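Local coordinates for protein dihydrofolate reductase (Schistosoma mansoni, PDB 3VCO) that catalyses the NADPH-dependent reduction of 7,8-dihydrofolate to tetrahydrofolate, a key step in folate metabolism and in the making of DNA precursors, at residues 50-55 and 82-87; 63-68 and 127-132; 45-50 and 193-198. One frame throughout, in Å; residues are numbered along the deposited sequence. Where two conformers were deposited one is given.

How the contacts relate
Helix 46-57 supplies contacts 1 and 3 and leans on contact 2: its first turn makes contact 3 and the turns that follow make contact 1, the two sharing Glu-50. Their centres lie about 13 Å apart, and Phe-51 CG of the helix sits 3.5 Å from Phe-195 CD1 of contact 3. Contact 2, inside the central sheet, is about 9 Å from contact 1, centre to centre, and touches it where Val-55 O comes 3.4 Å from Phe-129 CZ and Leu-84 CD1 3.9 Å from Val-67 CG2. Contacts 2 and 3 are about 17 Å apart between centres without touching. Contacts 1 and 3 hold probable substrate-site residues, whereas contact 2 ends at Gly-132, a probable NADP position.

Contact 1: residues 50-55 and 82-87; sequences EFFKTV and KPLKDR
Phe-52 and Lys-53 of helix 46-57 meet Leu-84, Lys-85 and Arg-87 in a purely side-chain contact with the loop between helix 71-76 and strand 88-92. The backbones stand well apart, 8.7 Å between Lys-53 CA and Leu-84 CA. At the apolar end, Phe-52 offers its ring edge to the leucine, CE2 lying 4.0 Å from Leu-84 CD1. The same CE2 is near Arg-87 NH1, ring and guanidinium planes 52° apart.

Helix and loop face each other here as walls of the folate cleft. Phe-52, Lys-53 and Arg-87 probably all belong to the substrate site, and in dihydrofolate reductases such an arginine receives the glutamate carboxylate of the substrate. Three hydrogen bonds already hold its guanidinium, consistent with positioning before the substrate arrives. A type II turn from Leu-84 to Arg-87 brings round Lys-85 O, gripped side-on at 2.9 Å by both Arg-87 NH2, in the carbonyl plane on a lone pair, and Arg-87 NE, above that plane; the oxygen stays near the guanidinium plane. Arg-87 NH1 bonds to Thr-56 OG1, and Leu-84 CB covers one face.

Lys-53 comes across bent about the CB-CG bond (chi2 77°), which delivers NZ to 3.3 Å from Arg-87 NH2. Lys-85 NZ lies 4.4 Å and the Asp-86 carboxylate (OD2) 5.0 Å from Lys-53 NZ, the cluster remaining consistent with a site for an anionic group such as the substrate's carboxylate.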
ATOM      1  N   GLU A  50       3.341  12.267  -2.189  1.00 35.90           N
ATOM      2  CA  GLU A  50       4.307  12.194  -3.285  1.00 46.39           C
ATOM      3  C   GLU A  50       4.961  10.812  -3.374  1.00 40.08           C
ATOM      4  O   GLU A  50       5.043  10.245  -4.451  1.00 36.71           O
ATOM      5  CB  GLU A  50       5.420  13.221  -3.123  1.00 52.01           C
ATOM      6  CG  GLU A  50       4.962  14.619  -2.812  1.00 70.95           C
ATOM      7  CD  GLU A  50       6.143  15.535  -2.474  1.00 82.89           C
ATOM      8  OE1 GLU A  50       7.275  15.239  -2.928  1.00 83.01           O
ATOM      9  OE2 GLU A  50       5.943  16.535  -1.742  1.00 88.40           O
ATOM     10  N   PHE A  51       5.451  10.307  -2.237  1.00 36.63           N
ATOM     11  CA  PHE A  51       6.086   8.998  -2.132  1.00 31.77           C
ATOM     12  C   PHE A  51       5.101   7.925  -2.557  1.00 33.00           C
ATOM     13  O   PHE A  51       5.381   7.116  -3.446  1.00 33.85           O
ATOM     14  CB  PHE A  51       6.586   8.773  -0.693  1.00 26.50           C
ATOM     15  CG  PHE A  51       7.052   7.347  -0.399  1.00 28.71           C
ATOM     16  CD1 PHE A  51       8.253   6.870  -0.909  1.00 37.21           C
ATOM     17  CD2 PHE A  51       6.312   6.520   0.426  1.00 33.11           C
ATOM     18  CE1 PHE A  51       8.691   5.570  -0.626  1.00 35.82           C
ATOM     19  CE2 PHE A  51       6.732   5.239   0.701  1.00 40.33           C
ATOM     20  CZ  PHE A  51       7.939   4.771   0.187  1.00 42.32           C
ATOM     21  N   PHE A  52       3.907   7.979  -1.976  1.00 33.43           N
ATOM     22  CA  PHE A  52       2.843   7.050  -2.315  1.00 32.21           C
ATOM     23  C   PHE A  52       2.512   7.065  -3.811  1.00 33.56           C
ATOM     24  O   PHE A  52       2.525   6.022  -4.442  1.00 32.71           O
ATOM     25  CB  PHE A  52       1.598   7.368  -1.516  1.00 33.70           C
ATOM     26  CG  PHE A  52       0.472   6.423  -1.750  1.00 37.64           C
ATOM     27  CD1 PHE A  52       0.306   5.307  -0.956  1.00 38.56           C
ATOM     28  CD2 PHE A  52      -0.462   6.679  -2.727  1.00 33.79           C
ATOM     29  CE1 PHE A  52      -0.790   4.445  -1.181  1.00 33.75           C
ATOM     30  CE2 PHE A  52      -1.524   5.827  -2.955  1.00 37.84           C
ATOM     31  CZ  PHE A  52      -1.692   4.719  -2.192  1.00 33.07           C
ATOM     32  N   LYS A  53       2.206   8.243  -4.346  1.00 32.05           N
ATOM     33  CA  LYS A  53       1.900   8.420  -5.766  1.00 38.64           C
ATOM     34  C   LYS A  53       2.972   7.830  -6.689  1.00 43.77           C
ATOM     35  O   LYS A  53       2.672   7.016  -7.571  1.00 46.16           O
ATOM     36  CB  LYS A  53       1.685   9.902  -6.102  1.00 38.50           C
ATOM     37  CG  LYS A  53       1.484  10.178  -7.599  1.00 49.86           C
ATOM     38  CD  LYS A  53       0.091   9.802  -8.067  1.00 60.75           C
ATOM     39  CE  LYS A  53      -0.186  10.348  -9.481  1.00 68.68           C
ATOM     40  NZ  LYS A  53      -1.634  10.358  -9.806  1.00 69.28           N
ATOM     41  N   THR A  54       4.210   8.250  -6.484  1.00 38.65           N
ATOM     42  CA  THR A  54       5.361   7.708  -7.208  1.00 48.18           C
ATOM     43  C   THR A  54       5.487   6.178  -7.142  1.00 53.94           C
ATOM     44  O   THR A  54       5.514   5.513  -8.179  1.00 54.10           O
ATOM     45  CB  THR A  54       6.674   8.339  -6.709  1.00 54.79           C
ATOM     46  OG1 THR A  54       6.620   9.753  -6.932  1.00 57.21           O
ATOM     47  CG2 THR A  54       7.866   7.769  -7.454  1.00 60.43           C
ATOM     48  N   VAL A  55       5.545   5.636  -5.927  1.00 41.88           N
ATOM     49  CA  VAL A  55       5.712   4.201  -5.703  1.00 36.66           C
ATOM     50  C   VAL A  55       4.602   3.452  -6.414  1.00 35.65           C
ATOM     51  O   VAL A  55       4.873   2.514  -7.158  1.00 35.83           O
ATOM     52  CB  VAL A  55       5.746   3.855  -4.167  1.00 39.09           C
ATOM     53  CG1 VAL A  55       5.524   2.382  -3.891  1.00 32.00           C
ATOM     54  CG2 VAL A  55       7.056   4.296  -3.553  1.00 43.78           C
ATOM     55  N   LYS A  82      -9.872  10.058  -5.106  1.00 53.44           N
ATOM     56  CA  LYS A  82     -10.509   8.769  -5.417  1.00 53.00           C
ATOM     57  C   LYS A  82     -11.218   8.789  -6.773  1.00 52.97           C
ATOM     58  O   LYS A  82     -11.910   9.766  -7.068  1.00 56.20           O
ATOM     59  CB  LYS A  82     -11.646   8.562  -4.414  1.00 58.83           C
ATOM     60  CG  LYS A  82     -11.452   7.591  -3.286  1.00 49.90           C
ATOM     61  CD  LYS A  82     -12.839   7.217  -2.806  1.00 45.13           C
ATOM     62  CE  LYS A  82     -13.021   7.324  -1.341  1.00 52.13           C
ATOM     63  NZ  LYS A  82     -14.285   6.677  -0.944  1.00 63.09           N
ATOM     64  N   PRO A  83     -11.114   7.710  -7.587  1.00 47.44           N
ATOM     65  CA  PRO A  83     -10.232   6.529  -7.536  1.00 36.41           C
ATOM     66  C   PRO A  83      -8.815   7.010  -7.833  1.00 43.13           C
ATOM     67  O   PRO A  83      -8.628   8.103  -8.357  1.00 40.42           O
ATOM     68  CB  PRO A  83     -10.709   5.674  -8.700  1.00 34.94           C
ATOM     69  CG  PRO A  83     -12.143   6.165  -9.001  1.00 40.60           C
ATOM     70  CD  PRO A  83     -12.122   7.610  -8.669  1.00 47.91           C
ATOM     71  N   LEU A  84      -7.821   6.233  -7.456  1.00 42.25           N
ATOM     72  CA  LEU A  84      -6.444   6.649  -7.655  1.00 34.56           C
ATOM     73  C   LEU A  84      -6.151   6.578  -9.139  1.00 34.49           C
ATOM     74  O   LEU A  84      -6.231   5.497  -9.721  1.00 31.23           O
ATOM     75  CB  LEU A  84      -5.579   5.688  -6.890  1.00 28.87           C
ATOM     76  CG  LEU A  84      -5.889   5.779  -5.402  1.00 33.59           C
ATOM     77  CD1 LEU A  84      -5.048   4.776  -4.597  1.00 34.81           C
ATOM     78  CD2 LEU A  84      -5.590   7.196  -4.967  1.00 35.79           C
ATOM     79  N   LYS A  85      -5.842   7.714  -9.760  1.00 33.93           N
ATOM     80  CA  LYS A  85      -5.661   7.745 -11.216  1.00 36.59           C
ATOM     81  C   LYS A  85      -4.497   6.875 -11.706  1.00 33.27           C
ATOM     82  O   LYS A  85      -3.471   6.768 -11.038  1.00 35.87           O
ATOM     83  CB  LYS A  85      -5.506   9.196 -11.727  1.00 46.76           C
ATOM     84  CG  LYS A  85      -4.688  10.090 -10.826  1.00 60.04           C
ATOM     85  CD  LYS A  85      -4.736  11.578 -11.280  1.00 80.56           C
ATOM     86  CE  LYS A  85      -4.062  12.500 -10.259  1.00 76.41           C
ATOM     87  NZ  LYS A  85      -4.130  13.946 -10.639  1.00 77.91           N
ATOM     88  N   ASP A  86      -4.658   6.286 -12.883  1.00 37.43           N
ATOM     89  CA  ASP A  86      -3.558   5.570 -13.545  1.00 40.29           C
ATOM     90  C   ASP A  86      -3.146   4.275 -12.862  1.00 37.05           C
ATOM     91  O   ASP A  86      -2.063   3.736 -13.137  1.00 36.38           O
ATOM     92  CB  ASP A  86      -2.348   6.493 -13.749  1.00 38.79           C
ATOM     93  CG  ASP A  86      -2.628   7.602 -14.773  1.00 53.93           C
ATOM     94  OD1 ASP A  86      -3.274   7.307 -15.807  1.00 61.54           O
ATOM     95  OD2 ASP A  86      -2.219   8.765 -14.543  1.00 57.61           O
ATOM     96  N   ARG A  87      -4.028   3.782 -11.987  1.00 31.25           N
ATOM     97  CA  ARG A  87      -3.846   2.512 -11.311  1.00 20.19           C
ATOM     98  C   ARG A  87      -5.137   1.767 -11.371  1.00 24.40           C
ATOM     99  O   ARG A  87      -6.215   2.367 -11.419  1.00 28.39           O
ATOM    100  CB  ARG A  87      -3.448   2.747  -9.824  1.00 24.25           C
ATOM    101  CG  ARG A  87      -2.040   3.284  -9.693  1.00 32.22           C
ATOM    102  CD  ARG A  87      -1.906   4.124  -8.442  1.00 30.66           C
ATOM    103  NE  ARG A  87      -2.416   5.449  -8.721  1.00 34.01           N
ATOM    104  CZ  ARG A  87      -2.343   6.480  -7.900  1.00 29.05           C
ATOM    105  NH1 ARG A  87      -1.730   6.370  -6.720  1.00 29.40           N
ATOM    106  NH2 ARG A  87      -2.851   7.646  -8.294  1.00 36.20           N
TER

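Contact 2: residues 63-68 and 127-132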
ATOM      1  N   LEU A  63       1.564  -0.088 -19.246  1.00 53.94           N
ATOM      2  CA  LEU A  63       0.970  -0.875 -18.159  1.00 46.80           C
ATOM      3  C   LEU A  63       0.551  -0.036 -16.959  1.00 45.04           C
ATOM      4  O   LEU A  63       0.966   1.120 -16.812  1.00 46.30           O
ATOM      5  CB  LEU A  63       1.948  -1.958 -17.704  1.00 41.30           C
ATOM      6  CG  LEU A  63       2.540  -2.805 -18.827  1.00 48.60           C
ATOM      7  CD1 LEU A  63       3.403  -3.929 -18.263  1.00 55.64           C
ATOM      8  CD2 LEU A  63       1.461  -3.362 -19.763  1.00 45.40           C
ATOM      9  N   LYS A  64      -0.255  -0.629 -16.083  1.00 37.99           N
ATOM     10  CA  LYS A  64      -0.689   0.063 -14.861  1.00 36.41           C
ATOM     11  C   LYS A  64      -0.496  -0.823 -13.663  1.00 34.47           C
ATOM     12  O   LYS A  64      -0.837  -2.001 -13.695  1.00 37.18           O
ATOM     13  CB  LYS A  64      -2.181   0.394 -14.910  1.00 32.78           C
ATOM     14  CG  LYS A  64      -2.719   0.918 -16.243  1.00 38.82           C
ATOM     15  CD  LYS A  64      -2.640   2.421 -16.280  1.00 42.13           C
ATOM     16  CE  LYS A  64      -2.587   2.917 -17.740  1.00 42.18           C
ATOM     17  NZ  LYS A  64      -2.796   4.358 -17.740  1.00 44.83           N
ATOM     18  N   ASN A  65      -0.008  -0.251 -12.578  1.00 30.36           N
ATOM     19  CA  ASN A  65       0.020  -1.005 -11.335  1.00 29.85           C
ATOM     20  C   ASN A  65      -1.383  -1.162 -10.746  1.00 31.89           C
ATOM     21  O   ASN A  65      -2.275  -0.408 -11.094  1.00 29.86           O
ATOM     22  CB  ASN A  65       0.969  -0.352 -10.329  1.00 28.18           C
ATOM     23  CG  ASN A  65       2.366  -0.296 -10.839  1.00 37.30           C
ATOM     24  OD1 ASN A  65       2.827  -1.254 -11.479  1.00 34.65           O
ATOM     25  ND2 ASN A  65       3.056   0.826 -10.599  1.00 35.08           N
ATOM     26  N   ALA A  66      -1.581  -2.184  -9.913  1.00 27.74           N
ATOM     27  CA  ALA A  66      -2.830  -2.359  -9.155  1.00 25.62           C
ATOM     28  C   ALA A  66      -2.611  -1.923  -7.707  1.00 23.82           C
ATOM     29  O   ALA A  66      -1.536  -2.156  -7.143  1.00 24.80           O
ATOM     30  CB  ALA A  66      -3.312  -3.826  -9.204  1.00 26.85           C
ATOM     31  N   VAL A  67      -3.580  -1.207  -7.139  1.00 23.88           N
ATOM     32  CA  VAL A  67      -3.557  -0.926  -5.704  1.00 22.35           C
ATOM     33  C   VAL A  67      -4.772  -1.633  -5.110  1.00 28.54           C
ATOM     34  O   VAL A  67      -5.895  -1.438  -5.568  1.00 29.28           O
ATOM     35  CB  VAL A  67      -3.626   0.560  -5.365  1.00 24.39           C
ATOM     36  CG1 VAL A  67      -2.280   1.247  -5.755  1.00 23.47           C
ATOM     37  CG2 VAL A  67      -4.814   1.241  -6.113  1.00 27.20           C
ATOM     38  N   VAL A  68      -4.494  -2.508  -4.146  1.00 23.93           N
ATOM     39  CA  VAL A  68      -5.497  -3.349  -3.558  1.00 24.14           C
ATOM     40  C   VAL A  68      -5.641  -2.901  -2.109  1.00 26.82           C
ATOM     41  O   VAL A  68      -4.634  -2.657  -1.440  1.00 28.46           O
ATOM     42  CB  VAL A  68      -5.091  -4.843  -3.656  1.00 24.97           C
ATOM     43  CG1 VAL A  68      -6.225  -5.729  -3.115  1.00 28.46           C
ATOM     44  CG2 VAL A  68      -4.722  -5.241  -5.140  1.00 24.94           C
ATOM     45  N   GLU A 127       2.812  -4.032 -11.500  1.00 40.12           N
ATOM     46  CA  GLU A 127       3.023  -4.497 -10.126  0.74 36.94           C
ATOM     47  C   GLU A 127       1.730  -4.371  -9.285  1.00 34.72           C
ATOM     48  O   GLU A 127       0.789  -3.640  -9.654  1.00 33.10           O
ATOM     49  CB  GLU A 127       4.208  -3.763  -9.450  0.74 36.22           C
ATOM     50  CG  GLU A 127       5.613  -3.908 -10.190  0.74 44.56           C
ATOM     51  CD  GLU A 127       6.589  -4.860  -9.491  0.74 46.89           C
ATOM     52  OE1 GLU A 127       6.337  -5.190  -8.325  0.74 40.55           O
ATOM     53  OE2 GLU A 127       7.613  -5.291 -10.107  0.74 52.08           O
ATOM     54  N   VAL A 128       1.694  -5.090  -8.177  1.00 36.78           N
ATOM     55  CA  VAL A 128       0.547  -5.124  -7.291  1.00 39.67           C
ATOM     56  C   VAL A 128       0.979  -4.536  -5.950  1.00 32.33           C
ATOM     57  O   VAL A 128       1.988  -4.973  -5.376  1.00 25.01           O
ATOM     58  CB  VAL A 128       0.062  -6.575  -7.101  1.00 40.51           C
ATOM     59  CG1 VAL A 128      -1.079  -6.647  -6.104  1.00 40.74           C
ATOM     60  CG2 VAL A 128      -0.379  -7.143  -8.459  1.00 39.04           C
ATOM     61  N   PHE A 129       0.247  -3.519  -5.486  1.00 29.86           N
ATOM     62  CA  PHE A 129       0.516  -2.919  -4.168  1.00 25.57           C
ATOM     63  C   PHE A 129      -0.697  -3.175  -3.278  1.00 28.92           C
ATOM     64  O   PHE A 129      -1.820  -2.937  -3.712  1.00 26.77           O
ATOM     65  CB  PHE A 129       0.800  -1.416  -4.311  1.00 21.68           C
ATOM     66  CG  PHE A 129       2.044  -1.124  -5.152  1.00 28.27           C
ATOM     67  CD1 PHE A 129       3.264  -0.885  -4.549  1.00 23.57           C
ATOM     68  CD2 PHE A 129       1.994  -1.206  -6.546  1.00 32.77           C
ATOM     69  CE1 PHE A 129       4.396  -0.689  -5.297  1.00 22.77           C
ATOM     70  CE2 PHE A 129       3.127  -1.007  -7.323  1.00 33.81           C
ATOM     71  CZ  PHE A 129       4.349  -0.769  -6.711  1.00 29.49           C
ATOM     72  N   ILE A 130      -0.453  -3.642  -2.051  1.00 26.25           N
ATOM     73  CA  ILE A 130      -1.467  -3.741  -1.025  1.00 30.03           C
ATOM     74  C   ILE A 130      -1.304  -2.512  -0.110  1.00 27.31           C
ATOM     75  O   ILE A 130      -0.267  -2.356   0.549  1.00 23.40           O
ATOM     76  CB  ILE A 130      -1.242  -5.001  -0.176  1.00 37.01           C
ATOM     77  CG1 ILE A 130      -1.240  -6.261  -1.050  1.00 38.17           C
ATOM     78  CG2 ILE A 130      -2.272  -5.099   0.964  1.00 30.77           C
ATOM     79  CD1 ILE A 130      -2.528  -6.507  -1.757  1.00 38.99           C
ATOM     80  N   ILE A 131      -2.321  -1.652  -0.062  1.00 21.93           N
ATOM     81  CA  ILE A 131      -2.150  -0.356   0.585  1.00 22.34           C
ATOM     82  C   ILE A 131      -2.877  -0.280   1.903  1.00 30.63           C
ATOM     83  O   ILE A 131      -3.002   0.772   2.524  1.00 31.50           O
ATOM     84  CB  ILE A 131      -2.516   0.799  -0.341  1.00 28.95           C
ATOM     85  CG1 ILE A 131      -4.008   0.801  -0.635  1.00 27.34           C
ATOM     86  CG2 ILE A 131      -1.655   0.683  -1.661  1.00 29.70           C
ATOM     87  CD1 ILE A 131      -4.464   2.053  -1.290  1.00 27.97           C
ATOM     88  N   GLY A 132      -3.373  -1.412   2.328  1.00 31.04           N
ATOM     89  CA  GLY A 132      -3.921  -1.401   3.644  1.00 37.11           C
ATOM     90  C   GLY A 132      -5.249  -2.005   3.752  1.00 39.14           C
ATOM     91  O   GLY A 132      -5.888  -2.367   2.755  1.00 36.29           O
TER
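Asn-65, near the start of strand 64-70, reaches across to Glu-127 and Phe-129 of strand 125-130, and every atom of its side chain finds something to meet. CB packs 3.4 Å from Glu-127 O. Farther out, CG lies 3.7 Å from Phe-129 CE2, at the edge of the ring, the amide plane turned 61° from the ring plane. With CG beside the backbone N (chi1 -61°), the amide is directed over the neighbouring strand, and OD1 accepts from Glu-127 N at 2.8 Å in a fairly straight bond (162° at the hydrogen). A side-chain oxygen thus serves the amide where a backbone carbonyl would normally act in a sheet. The other branch, ND2, donates to Thr-56 O and Lys-58 O at the end of helix 46-57 and just beyond, so the buried amide pins helix and sheet together.

Beyond this point the two are adjacent parallel strands in the central, mostly parallel part of the dihydrofolate reductase sheet, nearly aligned, their axes 4.7 Å apart. Ala-66 N bonds to Glu-127 O, Phe-129 N to Ala-66 O, Val-68 N to Phe-129 O, and Ile-131 N to Val-68 O, the last at 2.9 Å. Val-68 and Ile-130 run side by side, Ile-130 CD1 resting 3.6 Å from Val-68 CB, while Val-68 CG2 leans on Val-128 CG1. Gly-132, a probable NADP-site residue, follows with backbone angles at which a CB would collide with the preceding carbonyl.

The face bearing Ala-66, Val-68, Val-128 and Ile-130 is covered by helix 109-116. On the other, Val-67 and Phe-129 pack against helix 46-57, and Ile-131 touches Phe-52 of that helix. Strand 64-70 lies between 88-92 and 125-130, and the latter pairs in turn with 23-29.

Contact 3: residues 45-50 and 193-198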
ATOM      1  N   ILE A  45      -0.322  13.933   4.923  1.00 51.44           N
ATOM      2  CA  ILE A  45       1.086  14.310   4.839  1.00 54.00           C
ATOM      3  C   ILE A  45       1.514  14.407   3.359  1.00 49.00           C
ATOM      4  O   ILE A  45       1.594  13.409   2.664  1.00 45.51           O
ATOM      5  CB  ILE A  45       1.965  13.345   5.620  1.00 47.28           C
ATOM      6  CG1 ILE A  45       1.410  13.198   7.031  1.00 53.66           C
ATOM      7  CG2 ILE A  45       3.366  13.878   5.701  1.00 41.17           C
ATOM      8  CD1 ILE A  45       2.028  12.055   7.816  1.00 51.48           C
ATOM      9  N   LYS A  46       1.762  15.622   2.889  1.00 40.12           N
ATOM     10  CA  LYS A  46       1.945  15.889   1.460  1.00 39.63           C
ATOM     11  C   LYS A  46       3.136  15.153   0.898  1.00 39.24           C
ATOM     12  O   LYS A  46       3.081  14.590  -0.179  1.00 36.07           O
ATOM     13  CB  LYS A  46       2.057  17.423   1.203  1.00 44.11           C
ATOM     14  N   LYS A  47       4.217  15.142   1.664  1.00 42.95           N
ATOM     15  CA  LYS A  47       5.436  14.469   1.261  1.00 40.10           C
ATOM     16  C   LYS A  47       5.198  12.952   1.175  1.00 37.00           C
ATOM     17  O   LYS A  47       5.747  12.258   0.312  1.00 36.65           O
ATOM     18  CB  LYS A  47       6.533  14.787   2.282  1.00 47.85           C
ATOM     19  CG  LYS A  47       7.928  14.347   1.889  1.00 51.14           C
ATOM     20  CD  LYS A  47       8.411  15.100   0.664  1.00 60.96           C
ATOM     21  CE  LYS A  47       9.913  14.944   0.531  1.00 66.72           C
ATOM     22  NZ  LYS A  47      10.459  15.346  -0.796  1.00 68.12           N
ATOM     23  N   ASP A  48       4.376  12.424   2.068  1.00 33.83           N
ATOM     24  CA  ASP A  48       4.102  10.989   2.014  1.00 30.54           C
ATOM     25  C   ASP A  48       3.259  10.635   0.783  1.00 34.69           C
ATOM     26  O   ASP A  48       3.424   9.573   0.201  1.00 34.39           O
ATOM     27  CB  ASP A  48       3.380  10.507   3.260  1.00 30.86           C
ATOM     28  CG  ASP A  48       3.373   8.987   3.352  1.00 40.04           C
ATOM     29  OD1 ASP A  48       4.477   8.408   3.270  1.00 42.18           O
ATOM     30  OD2 ASP A  48       2.288   8.374   3.463  1.00 44.21           O
ATOM     31  N   MET A  49       2.341  11.518   0.419  1.00 37.63           N
ATOM     32  CA  MET A  49       1.550  11.346  -0.797  1.00 37.33           C
ATOM     33  C   MET A  49       2.375  11.374  -2.098  1.00 37.89           C
ATOM     34  O   MET A  49       2.111  10.617  -3.023  1.00 43.45           O
ATOM     35  CB  MET A  49       0.441  12.399  -0.848  1.00 45.02           C
ATOM     36  CG  MET A  49      -0.642  12.145   0.176  1.00 49.30           C
ATOM     37  SD  MET A  49      -1.354  10.489   0.028  1.00 63.81           S
ATOM     38  CE  MET A  49      -0.448   9.476   1.225  1.00 48.02           C
ATOM     39  N   GLU A  50       3.341  12.267  -2.189  1.00 35.90           N
ATOM     40  CA  GLU A  50       4.307  12.194  -3.285  1.00 46.39           C
ATOM     41  C   GLU A  50       4.961  10.812  -3.374  1.00 40.08           C
ATOM     42  O   GLU A  50       5.043  10.245  -4.451  1.00 36.71           O
ATOM     43  CB  GLU A  50       5.420  13.221  -3.123  1.00 52.01           C
ATOM     44  CG  GLU A  50       4.962  14.619  -2.812  1.00 70.95           C
ATOM     45  CD  GLU A  50       6.143  15.535  -2.474  1.00 82.89           C
ATOM     46  OE1 GLU A  50       7.275  15.239  -2.928  1.00 83.01           O
ATOM     47  OE2 GLU A  50       5.943  16.535  -1.742  1.00 88.40           O
ATOM     48  N   PHE A 193       9.445  11.949   9.654  1.00 37.58           N
ATOM     49  CA  PHE A 193       9.326  10.667   8.976  1.00 40.84           C
ATOM     50  C   PHE A 193      10.469  10.422   7.997  1.00 40.28           C
ATOM     51  O   PHE A 193      11.247  11.319   7.661  1.00 40.57           O
ATOM     52  CB  PHE A 193       7.956  10.503   8.271  1.00 39.67           C
ATOM     53  CG  PHE A 193       7.597  11.661   7.357  1.00 37.07           C
ATOM     54  CD1 PHE A 193       6.973  12.791   7.871  1.00 40.44           C
ATOM     55  CD2 PHE A 193       7.909  11.622   6.005  1.00 33.74           C
ATOM     56  CE1 PHE A 193       6.679  13.870   7.060  1.00 46.47           C
ATOM     57  CE2 PHE A 193       7.608  12.697   5.180  1.00 41.07           C
ATOM     58  CZ  PHE A 193       6.983  13.816   5.704  1.00 47.17           C
ATOM     59  N   LYS A 194      10.602   9.181   7.592  1.00 30.54           N
ATOM     60  CA  LYS A 194      11.598   8.854   6.594  1.00 39.77           C
ATOM     61  C   LYS A 194      11.067   7.665   5.841  1.00 35.84           C
ATOM     62  O   LYS A 194      10.175   6.952   6.336  1.00 37.53           O
ATOM     63  CB  LYS A 194      12.938   8.549   7.239  1.00 48.82           C
ATOM     64  CG  LYS A 194      13.028   7.177   7.869  1.00 48.60           C
ATOM     65  CD  LYS A 194      14.358   6.961   8.571  1.00 47.96           C
ATOM     66  CE  LYS A 194      15.500   6.708   7.606  1.00 47.56           C
ATOM     67  NZ  LYS A 194      16.681   6.144   8.349  1.00 51.19           N
ATOM     68  N   PHE A 195      11.596   7.464   4.649  1.00 26.67           N
ATOM     69  CA  PHE A 195      11.091   6.437   3.732  1.00 24.91           C
ATOM     70  C   PHE A 195      12.101   5.314   3.625  1.00 33.46           C
ATOM     71  O   PHE A 195      13.269   5.552   3.409  1.00 27.95           O
ATOM     72  CB  PHE A 195      10.838   7.027   2.339  1.00 26.12           C
ATOM     73  CG  PHE A 195       9.877   8.205   2.345  1.00 37.59           C
ATOM     74  CD1 PHE A 195       8.546   8.035   2.714  1.00 36.18           C
ATOM     75  CD2 PHE A 195      10.303   9.470   1.993  1.00 46.71           C
ATOM     76  CE1 PHE A 195       7.649   9.118   2.743  1.00 40.63           C
ATOM     77  CE2 PHE A 195       9.422  10.544   2.021  1.00 47.04           C
ATOM     78  CZ  PHE A 195       8.100  10.363   2.422  1.00 38.69           C
ATOM     79  N   CYS A 196      11.634   4.083   3.745  1.00 30.22           N
ATOM     80  CA  CYS A 196      12.526   2.922   3.707  1.00 27.45           C
ATOM     81  C   CYS A 196      11.816   1.827   2.917  1.00 35.83           C
ATOM     82  O   CYS A 196      10.585   1.718   2.926  1.00 34.39           O
ATOM     83  CB  CYS A 196      12.826   2.423   5.120  1.00 34.14           C
ATOM     84  SG  CYS A 196      13.945   3.455   6.078  1.00 39.46           S
ATOM     85  N   VAL A 197      12.601   1.045   2.191  1.00 33.87           N
ATOM     86  CA  VAL A 197      12.066  -0.032   1.387  1.00 25.57           C
ATOM     87  C   VAL A 197      12.765  -1.352   1.758  1.00 25.27           C
ATOM     88  O   VAL A 197      13.991  -1.408   1.852  1.00 29.01           O
ATOM     89  CB  VAL A 197      12.287   0.256  -0.075  1.00 30.39           C
ATOM     90  CG1 VAL A 197      11.688  -0.841  -0.909  1.00 26.31           C
ATOM     91  CG2 VAL A 197      11.673   1.645  -0.443  1.00 31.43           C
ATOM     92  N   TYR A 198      11.970  -2.393   1.983  1.00 27.69           N
ATOM     93  CA  TYR A 198      12.502  -3.632   2.510  1.00 29.22           C
ATOM     94  C   TYR A 198      12.044  -4.814   1.696  1.00 27.94           C
ATOM     95  O   TYR A 198      10.878  -4.888   1.321  1.00 33.88           O
ATOM     96  CB  TYR A 198      12.010  -3.866   3.942  1.00 32.62           C
ATOM     97  CG  TYR A 198      12.327  -2.753   4.953  1.00 32.45           C
ATOM     98  CD1 TYR A 198      13.607  -2.592   5.474  1.00 35.26           C
ATOM     99  CD2 TYR A 198      11.338  -1.889   5.370  1.00 29.46           C
ATOM    100  CE1 TYR A 198      13.882  -1.577   6.393  1.00 40.18           C
ATOM    101  CE2 TYR A 198      11.598  -0.881   6.297  1.00 32.24           C
ATOM    102  CZ  TYR A 198      12.855  -0.722   6.787  1.00 35.31           C
ATOM    103  OH  TYR A 198      13.074   0.274   7.691  1.00 33.27           O
TER
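Phe-193 and Phe-195, alternate residues of strand 191-200, point their rings at the first turn of helix 46-57, and each has one helix atom at its edge. Lys-47 crosses Phe-193 at about a right angle and sets its CB close to the ring plane, 3.6 Å from Phe-193 CZ. Ile-45, the N-cap residue, slides past the same ring in the opposite direction, its CG2 branch 3.6 Å from Phe-193 CE1. Against Phe-193 Lys-47 uses CB and CG; its carbonyl O and CG also approach Phe-195 CZ, and its amino end turns to Phe-186 in a cation-pi contact.

Asp-48 is set against Phe-195 quite differently. Its carboxylate, swung away from the backbone N by chi1 -167°, lies nearly coplanar with the ring, 12° between planes, and OD1 stands at the ring edge, 3.3 Å from Phe-195 CE1. OD1 also bonds to Thr-153 OG1 on strand 148-156, while Phe-195 stacks on Phe-51.

Asp-48 probably binds substrate, as does the acidic residue at this place in related reductases. The partly positive C-H rim of the ring suits the oxygen, which would help Thr-153 keep the carboxylate in place.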